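Phytochrome Response Regulator RcpA (Tolypothrix sp. PCC 7601, PDB 1K68) is a CheY-like response regulator that is phosphorylated, forms a homodimer and probably relays signals from a phytochrome. Local coordinates at residues D14-S25 / L118-E129. Numbering follows the deposited sequence.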
loop_
_atom_site.group_PDB
_atom_site.type_symbol
_atom_site.label_atom_id
_atom_site.label_comp_id
_atom_site.label_asym_id
_atom_site.label_seq_id
_atom_site.Cartn_x
_atom_site.Cartn_y
_atom_site.Cartn_z
ATOM N N ASP A 14 -3.527 -6.808 2.354
ATOM C CA ASP A 14 -4.665 -6.516 1.494
ATOM C C ASP A 14 -5.426 -5.306 2.017
ATOM O O ASP A 14 -5.900 -4.479 1.244
ATOM C CB ASP A 14 -5.613 -7.720 1.416
ATOM C CG ASP A 14 -5.002 -8.900 0.681
ATOM O OD1 ASP A 14 -4.060 -8.693 -0.112
ATOM O OD2 ASP A 14 -5.468 -10.039 0.880
ATOM N N ILE A 15 -5.549 -5.211 3.336
ATOM C CA ILE A 15 -6.249 -4.089 3.929
ATOM C C ILE A 15 -5.566 -2.813 3.479
ATOM O O ILE A 15 -6.225 -1.858 3.061
ATOM C CB ILE A 15 -6.235 -4.162 5.472
ATOM C CG1 ILE A 15 -7.140 -5.301 5.942
ATOM C CG2 ILE A 15 -6.702 -2.834 6.060
ATOM C CD1 ILE A 15 -7.098 -5.557 7.437
ATOM N N ARG A 16 -4.239 -2.804 3.555
ATOM C CA ARG A 16 -3.477 -1.629 3.158
ATOM C C ARG A 16 -3.761 -1.268 1.708
ATOM O O ARG A 16 -4.176 -0.145 1.412
ATOM C CB ARG A 16 -1.968 -1.856 3.334
ATOM C CG ARG A 16 -1.147 -0.607 3.038
ATOM C CD ARG A 16 0.358 -0.793 3.247
ATOM N NE ARG A 16 1.046 -1.310 2.062
ATOM C CZ ARG A 16 1.349 -2.591 1.864
ATOM N NH1 ARG A 16 1.031 -3.505 2.774
ATOM N NH2 ARG A 16 1.975 -2.959 0.752
ATOM N N LEU A 17 -3.546 -2.227 0.814
ATOM C CA LEU A 17 -3.753 -2.012 -0.613
ATOM C C LEU A 17 -5.180 -1.560 -0.931
ATOM O O LEU A 17 -5.389 -0.572 -1.640
ATOM C CB LEU A 17 -3.407 -3.295 -1.369
ATOM C CG LEU A 17 -3.380 -3.243 -2.900
ATOM C CD1 LEU A 17 -2.518 -4.377 -3.420
ATOM C CD2 LEU A 17 -4.792 -3.324 -3.462
ATOM N N ILE A 18 -6.161 -2.282 -0.405
ATOM C CA ILE A 18 -7.557 -1.933 -0.626
ATOM C C ILE A 18 -7.833 -0.505 -0.159
ATOM O O ILE A 18 -8.489 0.262 -0.861
ATOM C CB ILE A 18 -8.492 -2.922 0.110
ATOM C CG1 ILE A 18 -8.333 -4.317 -0.498
ATOM C CG2 ILE A 18 -9.937 -2.459 0.001
ATOM C CD1 ILE A 18 -9.139 -5.403 0.197
ATOM N N GLN A 19 -7.332 -0.145 1.023
ATOM C CA GLN A 19 -7.534 1.210 1.535
ATOM C C GLN A 19 -6.844 2.258 0.661
ATOM O O GLN A 19 -7.340 3.376 0.519
ATOM C CB GLN A 19 -7.021 1.329 2.972
ATOM C CG GLN A 19 -7.830 0.517 3.966
ATOM C CD GLN A 19 -7.404 0.752 5.399
ATOM O OE1 GLN A 19 -6.212 0.864 5.694
ATOM N NE2 GLN A 19 -8.373 0.809 6.302
ATOM N N GLU A 20 -5.709 1.893 0.076
ATOM C CA GLU A 20 -4.963 2.804 -0.792
ATOM C C GLU A 20 -5.693 3.033 -2.106
ATOM O O GLU A 20 -5.757 4.158 -2.610
ATOM C CB GLU A 20 -3.574 2.244 -1.095
ATOM C CG GLU A 20 -2.671 2.169 0.110
ATOM C CD GLU A 20 -2.529 3.508 0.779
ATOM O OE1 GLU A 20 -2.169 4.473 0.072
ATOM O OE2 GLU A 20 -2.780 3.598 2.000
ATOM N N ALA A 21 -6.238 1.959 -2.663
ATOM C CA ALA A 21 -6.957 2.053 -3.921
ATOM C C ALA A 21 -8.225 2.885 -3.752
ATOM O O ALA A 21 -8.531 3.736 -4.584
ATOM C CB ALA A 21 -7.298 0.662 -4.431
ATOM N N LEU A 22 -8.956 2.647 -2.669
ATOM C CA LEU A 22 -10.186 3.385 -2.416
ATOM C C LEU A 22 -9.908 4.846 -2.086
ATOM O O LEU A 22 -10.766 5.709 -2.288
ATOM C CB LEU A 22 -10.965 2.743 -1.263
ATOM C CG LEU A 22 -11.514 1.333 -1.482
ATOM C CD1 LEU A 22 -12.108 0.810 -0.186
ATOM C CD2 LEU A 22 -12.555 1.357 -2.587
ATOM N N ALA A 23 -8.711 5.118 -1.573
ATOM C CA ALA A 23 -8.321 6.477 -1.209
ATOM C C ALA A 23 -8.075 7.327 -2.449
ATOM O O ALA A 23 -8.183 8.552 -2.397
ATOM C CB ALA A 23 -7.069 6.454 -0.335
ATOM N N ASN A 24 -7.745 6.677 -3.560
ATOM C CA ASN A 24 -7.486 7.397 -4.801
ATOM C C ASN A 24 -8.733 7.525 -5.660
ATOM O O ASN A 24 -8.656 7.552 -6.887
ATOM C CB ASN A 24 -6.377 6.708 -5.597
ATOM C CG ASN A 24 -5.027 6.819 -4.922
ATOM O OD1 ASN A 24 -4.572 7.917 -4.596
ATOM N ND2 ASN A 24 -4.376 5.681 -4.708
ATOM N N SER A 25 -9.883 7.606 -5.002
ATOM C CA SER A 25 -11.156 7.743 -5.695
ATOM C C SER A 25 -11.366 9.197 -6.108
ATOM O O SER A 25 -10.743 10.103 -5.556
ATOM C CB SER A 25 -12.297 7.289 -4.781
ATOM O OG SER A 25 -12.243 7.952 -3.529
ATOM N N LEU A 118 -0.240 -7.622 -7.463
ATOM C CA LEU A 118 -0.673 -6.478 -6.670
ATOM C C LEU A 118 -1.245 -5.332 -7.497
ATOM O O LEU A 118 -2.313 -4.811 -7.173
ATOM C CB LEU A 118 0.488 -5.962 -5.814
ATOM C CG LEU A 118 1.023 -6.897 -4.723
ATOM C CD1 LEU A 118 2.286 -6.323 -4.126
ATOM C CD2 LEU A 118 -0.025 -7.084 -3.640
ATOM N N SER A 119 -0.552 -4.938 -8.563
ATOM C CA SER A 119 -1.035 -3.836 -9.387
ATOM C C SER A 119 -2.379 -4.177 -10.026
ATOM O O SER A 119 -3.248 -3.310 -10.164
ATOM C CB SER A 119 0.002 -3.469 -10.459
ATOM O OG SER A 119 1.155 -2.886 -9.866
ATOM N N GLN A 120 -2.553 -5.437 -10.408
ATOM C CA GLN A 120 -3.815 -5.872 -11.001
ATOM C C GLN A 120 -4.917 -5.756 -9.953
ATOM O O GLN A 120 -5.991 -5.222 -10.219
ATOM C CB GLN A 120 -3.717 -7.322 -11.482
ATOM C CG GLN A 120 -3.247 -7.475 -12.924
ATOM C CD GLN A 120 -3.105 -8.933 -13.334
ATOM O OE1 GLN A 120 -3.960 -9.767 -13.020
ATOM N NE2 GLN A 120 -2.027 -9.243 -14.043
ATOM N N LEU A 121 -4.635 -6.253 -8.755
ATOM C CA LEU A 121 -5.604 -6.196 -7.665
ATOM C C LEU A 121 -5.941 -4.737 -7.380
ATOM O O LEU A 121 -7.099 -4.389 -7.155
ATOM C CB LEU A 121 -5.026 -6.857 -6.417
ATOM C CG LEU A 121 -5.849 -6.780 -5.131
ATOM C CD1 LEU A 121 -7.216 -7.428 -5.321
ATOM C CD2 LEU A 121 -5.084 -7.477 -4.031
ATOM N N PHE A 122 -4.922 -3.882 -7.392
ATOM C CA PHE A 122 -5.142 -2.466 -7.146
ATOM C C PHE A 122 -6.143 -1.941 -8.175
ATOM O O PHE A 122 -7.066 -1.210 -7.837
ATOM C CB PHE A 122 -3.828 -1.694 -7.262
ATOM C CG PHE A 122 -3.908 -0.272 -6.767
ATOM C CD1 PHE A 122 -3.685 0.023 -5.426
ATOM C CD2 PHE A 122 -4.204 0.766 -7.642
ATOM C CE1 PHE A 122 -3.747 1.337 -4.962
ATOM C CE2 PHE A 122 -4.274 2.084 -7.193
ATOM C CZ PHE A 122 -4.045 2.369 -5.848
ATOM N N GLN A 123 -5.969 -2.333 -9.434
ATOM C CA GLN A 123 -6.870 -1.874 -10.484
ATOM C C GLN A 123 -8.259 -2.490 -10.346
ATOM O O GLN A 123 -9.249 -1.897 -10.750
ATOM C CB GLN A 123 -6.278 -2.175 -11.860
ATOM C CG GLN A 123 -5.048 -1.325 -12.184
ATOM C CD GLN A 123 -5.325 0.170 -12.053
ATOM O OE1 GLN A 123 -6.284 0.687 -12.630
ATOM N NE2 GLN A 123 -4.485 0.869 -11.293
ATOM N N ILE A 124 -8.334 -3.678 -9.766
ATOM C CA ILE A 124 -9.621 -4.317 -9.558
ATOM C C ILE A 124 -10.395 -3.529 -8.505
ATOM O O ILE A 124 -11.585 -3.262 -8.666
ATOM C CB ILE A 124 -9.441 -5.779 -9.092
ATOM C CG1 ILE A 124 -9.209 -6.679 -10.306
ATOM C CG2 ILE A 124 -10.644 -6.237 -8.294
ATOM C CD1 ILE A 124 -9.029 -8.129 -9.965
ATOM N N VAL A 125 -9.724 -3.149 -7.423
ATOM C CA VAL A 125 -10.411 -2.394 -6.386
ATOM C C VAL A 125 -10.906 -1.079 -6.969
ATOM O O VAL A 125 -11.992 -0.613 -6.629
ATOM C CB VAL A 125 -9.493 -2.118 -5.183
ATOM C CG1 VAL A 125 -10.220 -1.248 -4.154
ATOM C CG2 VAL A 125 -9.067 -3.439 -4.553
ATOM N N LYS A 126 -10.111 -0.488 -7.860
ATOM C CA LYS A 126 -10.496 0.765 -8.498
ATOM C C LYS A 126 -11.749 0.530 -9.331
ATOM O O LYS A 126 -12.617 1.388 -9.410
ATOM C CB LYS A 126 -9.373 1.297 -9.402
ATOM C CG LYS A 126 -8.099 1.676 -8.663
ATOM C CD LYS A 126 -8.346 2.758 -7.619
ATOM C CE LYS A 126 -8.724 4.097 -8.251
ATOM N NZ LYS A 126 -8.974 5.141 -7.216
ATOM N N GLY A 127 -11.832 -0.636 -9.960
ATOM C CA GLY A 127 -13.003 -0.938 -10.761
ATOM C C GLY A 127 -14.220 -1.097 -9.868
ATOM O O GLY A 127 -15.323 -0.679 -10.216
ATOM N N ILE A 128 -14.017 -1.705 -8.707
ATOM C CA ILE A 128 -15.106 -1.895 -7.764
ATOM C C ILE A 128 -15.645 -0.533 -7.335
ATOM O O ILE A 128 -16.849 -0.290 -7.372
ATOM C CB ILE A 128 -14.626 -2.676 -6.529
ATOM C CG1 ILE A 128 -14.314 -4.120 -6.926
ATOM C CG2 ILE A 128 -15.689 -2.649 -5.428
ATOM C CD1 ILE A 128 -13.671 -4.919 -5.828
ATOM N N GLU A 129 -14.743 0.359 -6.950
ATOM C CA GLU A 129 -15.127 1.691 -6.505
ATOM C C GLU A 129 -15.873 2.458 -7.604
ATOM O O GLU A 129 -16.982 2.953 -7.385
ATOM C CB GLU A 129 -13.876 2.457 -6.052
ATOM C CG GLU A 129 -14.162 3.754 -5.335
ATOM C CD GLU A 129 -14.290 4.934 -6.278
ATOM O OE1 GLU A 129 -14.890 5.951 -5.865
ATOM O OE2 GLU A 129 -13.781 4.851 -7.420
#
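A21 and F122 meet at the centre of the contact, where the helices have their nearest CA atoms, 5.8 Å apart. The A21 methyl sits over one face of the F122 ring, offset toward the rim, in a CH-pi contact 3.8 Å from CB to the centroid. Alanine suits this place: its short side chain lets the helix axes approach to 8.7 Å and still fills the angle between the ring and V125, whose CG1 lies 3.5 Å from A21 CB. F122 has CG anti to its backbone nitrogen (chi1 -169°), which sends the ring out from its own helix to lie beside A21. Replacing F122 with alanine is likely to open a gap beside the A21 methyl and leave L17 CD2 without the ring atom CD1 it packs on. That leucine branch reaches F122 CA at 3.8 Å and L121, while L17 CD1 meets L118 CD2; the forked side chain thus spans a full turn of the other helix. Farther along, L22 CD2 touches both V125 CG1 and the CB of E129.

At the polar edge, the bent chain of K126 brings NZ to the C-terminal end of helix 12-23, where it is modelled within hydrogen-bonding distance of A21 O and N24 O, the latter very short; since NZ is crowded against N24, both bonds are uncertain in detail. A lysine is apt here, since its charge would probably complement the carbonyls at a helix end. The carboxylate of the buried E129 has a polar mate, its OE1 sharing a hydrogen bond with H29 NE2.

On the outer side, P81 of the second subunit packs on L118 and F122. The two helices, crossing at -50°, cover the same face of the parallel five-stranded sheet: the first and last helices of the (beta/alpha)5 receiver fold of CheY.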